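Local coordinates for protein NAD-dependent benzaldehyde dehydrogenase (Legionella pneumophila, PDB 3RHE) that is named an NAD-dependent benzaldehyde dehydrogenase but belongs to the glyoxalase/bleomycin-resistance (vicinal oxygen chelate) superfamily, its actual activity being uncertain, at residues 7-13 and 68-74; 81-85 and 105-109. One frame throughout, in Å; residues are numbered along the deposited sequence.

Contact 1 of 2, residues 7-13 and 68-74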
loop_
_atom_site.group_PDB
_atom_site.type_symbol
_atom_site.label_atom_id
_atom_site.label_comp_id
_atom_site.label_asym_id
_atom_site.label_seq_id
_atom_site.Cartn_x
_atom_site.Cartn_y
_atom_site.Cartn_z
ATOM N N PRO A 7 1.095 -6.149 -9.945
ATOM C CA PRO A 7 0.139 -6.001 -8.834
ATOM C C PRO A 7 0.873 -5.608 -7.561
ATOM O O PRO A 7 0.298 -5.032 -6.639
ATOM C CB PRO A 7 -0.412 -7.414 -8.638
ATOM C CG PRO A 7 0.152 -8.253 -9.748
ATOM C CD PRO A 7 1.331 -7.557 -10.297
ATOM N N ASN A 8 2.152 -5.945 -7.510
ATOM C CA ASN A 8 2.911 -5.702 -6.304
ATOM C C ASN A 8 3.267 -4.232 -6.140
ATOM O O ASN A 8 3.566 -3.516 -7.108
ATOM C CB ASN A 8 4.118 -6.636 -6.223
ATOM C CG ASN A 8 3.726 -8.028 -5.734
ATOM O OD1 ASN A 8 2.948 -8.161 -4.795
ATOM N ND2 ASN A 8 4.241 -9.055 -6.380
ATOM N N LEU A 9 3.185 -3.772 -4.904
ATOM C CA LEU A 9 3.435 -2.378 -4.620
ATOM C C LEU A 9 4.046 -2.236 -3.235
ATOM O O LEU A 9 3.474 -2.677 -2.242
ATOM C CB LEU A 9 2.134 -1.585 -4.735
ATOM C CG LEU A 9 2.075 -0.140 -4.227
ATOM C CD1 LEU A 9 3.031 0.784 -4.998
ATOM C CD2 LEU A 9 0.629 0.360 -4.327
ATOM N N VAL A 10 5.219 -1.625 -3.181
ATOM C CA VAL A 10 5.873 -1.329 -1.913
ATOM C C VAL A 10 5.371 0.033 -1.452
ATOM O O VAL A 10 5.428 0.999 -2.199
ATOM C CB VAL A 10 7.402 -1.329 -2.079
ATOM C CG1 VAL A 10 8.105 -0.960 -0.763
ATOM C CG2 VAL A 10 7.861 -2.695 -2.577
ATOM N N LEU A 11 4.853 0.098 -0.233
ATOM C CA LEU A 11 4.283 1.321 0.301
ATOM C C LEU A 11 5.145 1.839 1.442
ATOM O O LEU A 11 5.320 1.164 2.442
ATOM C CB LEU A 11 2.860 1.065 0.819
ATOM C CG LEU A 11 1.579 1.485 0.097
ATOM C CD1 LEU A 11 1.783 1.951 -1.330
ATOM C CD2 LEU A 11 0.512 0.375 0.211
ATOM N N PHE A 12 5.680 3.042 1.285
ATOM C CA PHE A 12 6.428 3.694 2.348
ATOM C C PHE A 12 5.537 4.739 3.021
ATOM O O PHE A 12 4.981 5.614 2.351
ATOM C CB PHE A 12 7.677 4.381 1.766
ATOM C CG PHE A 12 8.867 3.461 1.598
ATOM C CD1 PHE A 12 8.758 2.096 1.841
ATOM C CD2 PHE A 12 10.084 3.959 1.176
ATOM C CE1 PHE A 12 9.863 1.243 1.676
ATOM C CE2 PHE A 12 11.187 3.121 1.012
ATOM C CZ PHE A 12 11.072 1.763 1.264
ATOM N N TYR A 13 5.403 4.649 4.340
ATOM C CA TYR A 13 4.780 5.723 5.099
ATOM C C TYR A 13 5.760 6.903 5.138
ATOM O O TYR A 13 6.914 6.727 5.511
ATOM C CB TYR A 13 4.456 5.270 6.525
ATOM C CG TYR A 13 3.527 4.064 6.626
ATOM C CD1 TYR A 13 2.773 3.634 5.538
ATOM C CD2 TYR A 13 3.383 3.376 7.835
ATOM C CE1 TYR A 13 1.914 2.523 5.642
ATOM C CE2 TYR A 13 2.526 2.274 7.952
ATOM C CZ TYR A 13 1.790 1.859 6.858
ATOM O OH TYR A 13 0.937 0.772 6.986
ATOM N N GLY A 68 6.973 1.089 9.328
ATOM C CA GLY A 68 6.840 2.328 8.562
ATOM C C GLY A 68 6.580 2.097 7.077
ATOM O O GLY A 68 6.843 2.954 6.239
HETATM N N MSE A 69 6.038 0.930 6.758
HETATM C CA MSE A 69 5.879 0.502 5.373
HETATM C C MSE A 69 4.903 -0.679 5.284
HETATM O O MSE A 69 4.481 -1.229 6.306
HETATM C CB MSE A 69 7.240 0.137 4.761
HETATM C CG MSE A 69 7.966 -1.025 5.432
HETATM SE SE MSE A 69 7.252 -2.821 4.964
HETATM C CE MSE A 69 7.677 -2.865 3.070
ATOM N N GLU A 70 4.517 -1.027 4.063
ATOM C CA GLU A 70 3.687 -2.202 3.810
ATOM C C GLU A 70 4.130 -2.835 2.508
ATOM O O GLU A 70 4.588 -2.143 1.598
ATOM C CB GLU A 70 2.198 -1.844 3.656
ATOM C CG GLU A 70 1.590 -0.942 4.713
ATOM C CD GLU A 70 0.160 -0.538 4.348
ATOM O OE1 GLU A 70 -0.273 -0.894 3.239
ATOM O OE2 GLU A 70 -0.525 0.138 5.145
ATOM N N LEU A 71 3.975 -4.147 2.411
ATOM C CA LEU A 71 4.079 -4.820 1.135
ATOM C C LEU A 71 2.634 -5.028 0.719
ATOM O O LEU A 71 1.862 -5.644 1.457
ATOM C CB LEU A 71 4.752 -6.171 1.296
ATOM C CG LEU A 71 5.575 -6.819 0.165
ATOM C CD1 LEU A 71 5.194 -8.288 0.046
ATOM C CD2 LEU A 71 5.492 -6.135 -1.196
ATOM N N SER A 72 2.251 -4.505 -0.437
ATOM C CA SER A 72 0.842 -4.561 -0.824
ATOM C C SER A 72 0.630 -5.259 -2.166
ATOM O O SER A 72 1.535 -5.303 -3.010
ATOM C CB SER A 72 0.200 -3.163 -0.823
ATOM O OG SER A 72 0.506 -2.443 -2.005
ATOM N N PHE A 73 -0.581 -5.793 -2.335
ATOM C CA PHE A 73 -0.959 -6.616 -3.472
ATOM C C PHE A 73 -2.236 -6.020 -4.056
ATOM O O PHE A 73 -3.279 -6.066 -3.415
ATOM C CB PHE A 73 -1.296 -8.048 -3.029
ATOM C CG PHE A 73 -0.258 -8.701 -2.143
ATOM C CD1 PHE A 73 0.529 -9.743 -2.625
ATOM C CD2 PHE A 73 -0.088 -8.301 -0.823
ATOM C CE1 PHE A 73 1.477 -10.354 -1.816
ATOM C CE2 PHE A 73 0.852 -8.907 -0.012
ATOM C CZ PHE A 73 1.637 -9.937 -0.508
ATOM N N GLN A 74 -2.154 -5.467 -5.262
ATOM C CA GLN A 74 -3.315 -4.887 -5.921
ATOM C C GLN A 74 -4.061 -5.977 -6.691
ATOM O O GLN A 74 -3.452 -6.718 -7.469
ATOM C CB GLN A 74 -2.909 -3.755 -6.865
ATOM C CG GLN A 74 -4.102 -2.981 -7.412
ATOM C CD GLN A 74 -3.711 -1.896 -8.405
ATOM O OE1 GLN A 74 -2.546 -1.497 -8.492
ATOM N NE2 GLN A 74 -4.690 -1.419 -9.170
#
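The ring of Tyr13 lies over the backbone at Gly68-Met69: one face meets Met69 N, 3.8 Å above the plane and offset toward the rim, while the carboxylate oxygen Glu70 OE2 sits at the edge beside the hydroxyl. These groups close one end of an antiparallel strand pair in the curled mixed sheet of the glyoxalase-like fold. Ring and carboxylate planes stand 81° apart, the two side chains crossing at about a right angle. With CG beside its own backbone N (chi1 -59°), Tyr13 swings its ring toward strand 69-74. Tyr13 OH donates to Glu70 OE2; the modelled separation of 2.4 Å is very short and its exact value doubtful. Arg117 also bonds the hydroxyl, and Arg119 forms a salt bridge to Glu70 OE1. Strand 8-14 is flanked on its other edge by the parallel strand 49-54, strand 69-74 by the parallel strand 117-123, so the pair joins the two parts of the sheet. Hydrogen-bonded pairs Leu9-Ser72 and Leu11-Glu70 alternate with non-hydrogen-bonded ones. On the sheet face of Asn8, Val10 and Phe12, Phe12 CD1 meets Met69 CB (selenomethionine) at 3.8 Å, and Asn8 OD1 approaches Phe73 CD1 at 3.6 Å, the two side chains side by side and pointing the same way. The other face carries Leu9, Leu11, Glu70 and Ser72; there Leu11 CD2 reaches both Glu70 OE1 and Ser72 OG. At the far end Gln74 N bonds Pro7 O, while the Gln74 amide oxygen turns to Arg49. Leu9 O is gripped twice by one residue: Ser72 N approaches at 2.8 Å, and Ser72 OG, set between its backbone N and carbonyl carbon (chi1 80°), donates from 3.0 Å.

Contact 2 of 2, residues 81-85 and 105-109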
loop_
_atom_site.group_PDB
_atom_site.type_symbol
_atom_site.label_atom_id
_atom_site.label_comp_id
_atom_site.label_asym_id
_atom_site.label_seq_id
_atom_site.Cartn_x
_atom_site.Cartn_y
_atom_site.Cartn_z
ATOM N N VAL A 81 -10.700 -9.268 -3.402
ATOM C CA VAL A 81 -10.281 -8.879 -2.051
ATOM C C VAL A 81 -10.938 -9.762 -0.989
ATOM O O VAL A 81 -10.276 -10.238 -0.083
ATOM C CB VAL A 81 -10.640 -7.412 -1.736
ATOM C CG1 VAL A 81 -10.347 -7.098 -0.270
ATOM C CG2 VAL A 81 -9.906 -6.471 -2.664
ATOM N N ASP A 82 -12.253 -9.974 -1.098
ATOM C CA ASP A 82 -12.954 -10.842 -0.146
ATOM C C ASP A 82 -12.458 -12.281 -0.225
ATOM O O ASP A 82 -12.296 -12.951 0.794
ATOM C CB ASP A 82 -14.473 -10.818 -0.381
ATOM C CG ASP A 82 -15.096 -9.499 0.016
ATOM O OD1 ASP A 82 -14.580 -8.854 0.957
ATOM O OD2 ASP A 82 -16.091 -9.107 -0.619
ATOM N N GLU A 83 -12.226 -12.757 -1.439
ATOM C CA GLU A 83 -11.760 -14.131 -1.624
ATOM C C GLU A 83 -10.396 -14.327 -0.952
ATOM O O GLU A 83 -10.185 -15.316 -0.257
ATOM C CB GLU A 83 -11.728 -14.481 -3.113
ATOM C CG GLU A 83 -10.974 -15.756 -3.500
ATOM C CD GLU A 83 -11.521 -17.016 -2.832
ATOM O OE1 GLU A 83 -12.694 -17.032 -2.400
ATOM O OE2 GLU A 83 -10.760 -18.001 -2.748
ATOM N N ILE A 84 -9.470 -13.380 -1.137
ATOM C CA ILE A 84 -8.170 -13.522 -0.491
ATOM C C ILE A 84 -8.308 -13.410 1.025
ATOM O O ILE A 84 -7.604 -14.076 1.773
ATOM C CB ILE A 84 -7.130 -12.499 -1.005
ATOM C CG1 ILE A 84 -6.961 -12.624 -2.521
ATOM C CG2 ILE A 84 -5.799 -12.716 -0.287
ATOM C CD1 ILE A 84 -6.119 -11.542 -3.156
ATOM N N HIS A 85 -9.218 -12.556 1.483
ATOM C CA HIS A 85 -9.441 -12.445 2.915
ATOM C C HIS A 85 -9.864 -13.789 3.513
ATOM O O HIS A 85 -9.401 -14.183 4.580
ATOM C CB HIS A 85 -10.502 -11.394 3.230
ATOM C CG HIS A 85 -10.804 -11.287 4.691
ATOM N ND1 HIS A 85 -11.978 -11.748 5.246
ATOM C CD2 HIS A 85 -10.067 -10.802 5.720
ATOM C CE1 HIS A 85 -11.959 -11.536 6.549
ATOM N NE2 HIS A 85 -10.807 -10.968 6.864
ATOM N N GLY A 105 -10.388 2.951 -2.179
ATOM C CA GLY A 105 -10.896 1.645 -2.569
ATOM C C GLY A 105 -11.046 0.675 -1.414
ATOM O O GLY A 105 -11.107 1.070 -0.256
ATOM N N TYR A 106 -11.080 -0.610 -1.741
ATOM C CA TYR A 106 -11.499 -1.647 -0.806
ATOM C C TYR A 106 -10.318 -2.527 -0.423
ATOM O O TYR A 106 -9.586 -3.000 -1.293
ATOM C CB TYR A 106 -12.589 -2.469 -1.478
ATOM C CG TYR A 106 -13.302 -3.477 -0.626
ATOM C CD1 TYR A 106 -14.104 -3.084 0.444
ATOM C CD2 TYR A 106 -13.240 -4.833 -0.941
ATOM C CE1 TYR A 106 -14.805 -4.023 1.203
ATOM C CE2 TYR A 106 -13.928 -5.773 -0.193
ATOM C CZ TYR A 106 -14.709 -5.367 0.875
ATOM O OH TYR A 106 -15.384 -6.318 1.612
ATOM N N THR A 107 -10.140 -2.754 0.877
ATOM C CA THR A 107 -8.841 -3.203 1.370
ATOM C C THR A 107 -8.909 -3.903 2.723
ATOM O O THR A 107 -9.826 -3.672 3.503
ATOM C CB THR A 107 -7.862 -1.982 1.476
ATOM O OG1 THR A 107 -6.537 -2.430 1.769
ATOM C CG2 THR A 107 -8.304 -1.030 2.575
ATOM N N PHE A 108 -7.928 -4.758 2.989
ATOM C CA PHE A 108 -7.714 -5.286 4.327
ATOM C C PHE A 108 -6.218 -5.473 4.549
ATOM O O PHE A 108 -5.441 -5.479 3.593
ATOM C CB PHE A 108 -8.520 -6.578 4.590
ATOM C CG PHE A 108 -7.911 -7.825 4.003
ATOM C CD1 PHE A 108 -8.199 -8.212 2.699
ATOM C CD2 PHE A 108 -7.088 -8.636 4.771
ATOM C CE1 PHE A 108 -7.645 -9.366 2.159
ATOM C CE2 PHE A 108 -6.542 -9.796 4.240
ATOM C CZ PHE A 108 -6.820 -10.159 2.928
ATOM N N VAL A 109 -5.796 -5.589 5.802
ATOM C CA VAL A 109 -4.361 -5.790 6.063
ATOM C C VAL A 109 -4.053 -6.848 7.113
ATOM O O VAL A 109 -4.721 -6.941 8.147
ATOM C CB VAL A 109 -3.562 -4.459 6.304
ATOM C CG1 VAL A 109 -4.452 -3.332 6.708
ATOM C CG2 VAL A 109 -2.379 -4.648 7.292
#
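Phe108, Tyr106 and Val81 carry most of the surface where helix 78-90 packs on strand 105-111, the two running nearly parallel, consistent with the helix of a beta-alpha-beta-beta-beta module of the vicinal oxygen chelate fold lying on its sheet. The Phe108 ring pushes up against the helix backbone, its CZ 3.5 Å from His85 CA. His85 CB lies over one face in a CH-pi contact, 4.0 Å from the Phe108 ring centroid, and the imidazole follows with its edge toward that face, a T-shaped pair with planes at 79°. At the Phe108 rim, in the ring plane, sits Val81 CG1, 3.8 Å from Phe108 CD1. The same methyl touches Tyr106 CD2 at 3.7 Å, wedging Val81 between the two aromatic side chains. Tyr106, with CG anti to its backbone N (chi1 -172°), places its hydroxyl at Asp82: Tyr106 OH donates to the syn lone pair of Asp82 OD1 at 2.7 Å, the carboxylate plane 88° from the ring. Trp88 of the same helix adds a second edge-to-face partner for Phe108. Val81 and Ile84 reach Cys122 and Ile120 of strand 117-123, while His85 touches Ile95 of strand 95-98, so the helix spans the strands on both sides of 105-111.

Overall arrangement
From the N terminus, strand 8-14 opens the fold; helix 17-28 and strands 34-35, 39-43 and 49-54 follow before strand 69-74 returns beside it, and contact 1 closes that long loop. The chain passes straight on into helix 78-90, then strands 95-98 and 100-102, and comes back along strand 105-111, where contact 2 closes a second, shorter loop. The two are in series, neither nested nor crossed, with centres 14 Å apart and no direct touch. Strand 117-123 bridges them, parallel to 69-74 and antiparallel to 105-111. Contact 1 thus joins strands in the middle of the sheet, and contact 2 fastens a helix to its C-terminal part.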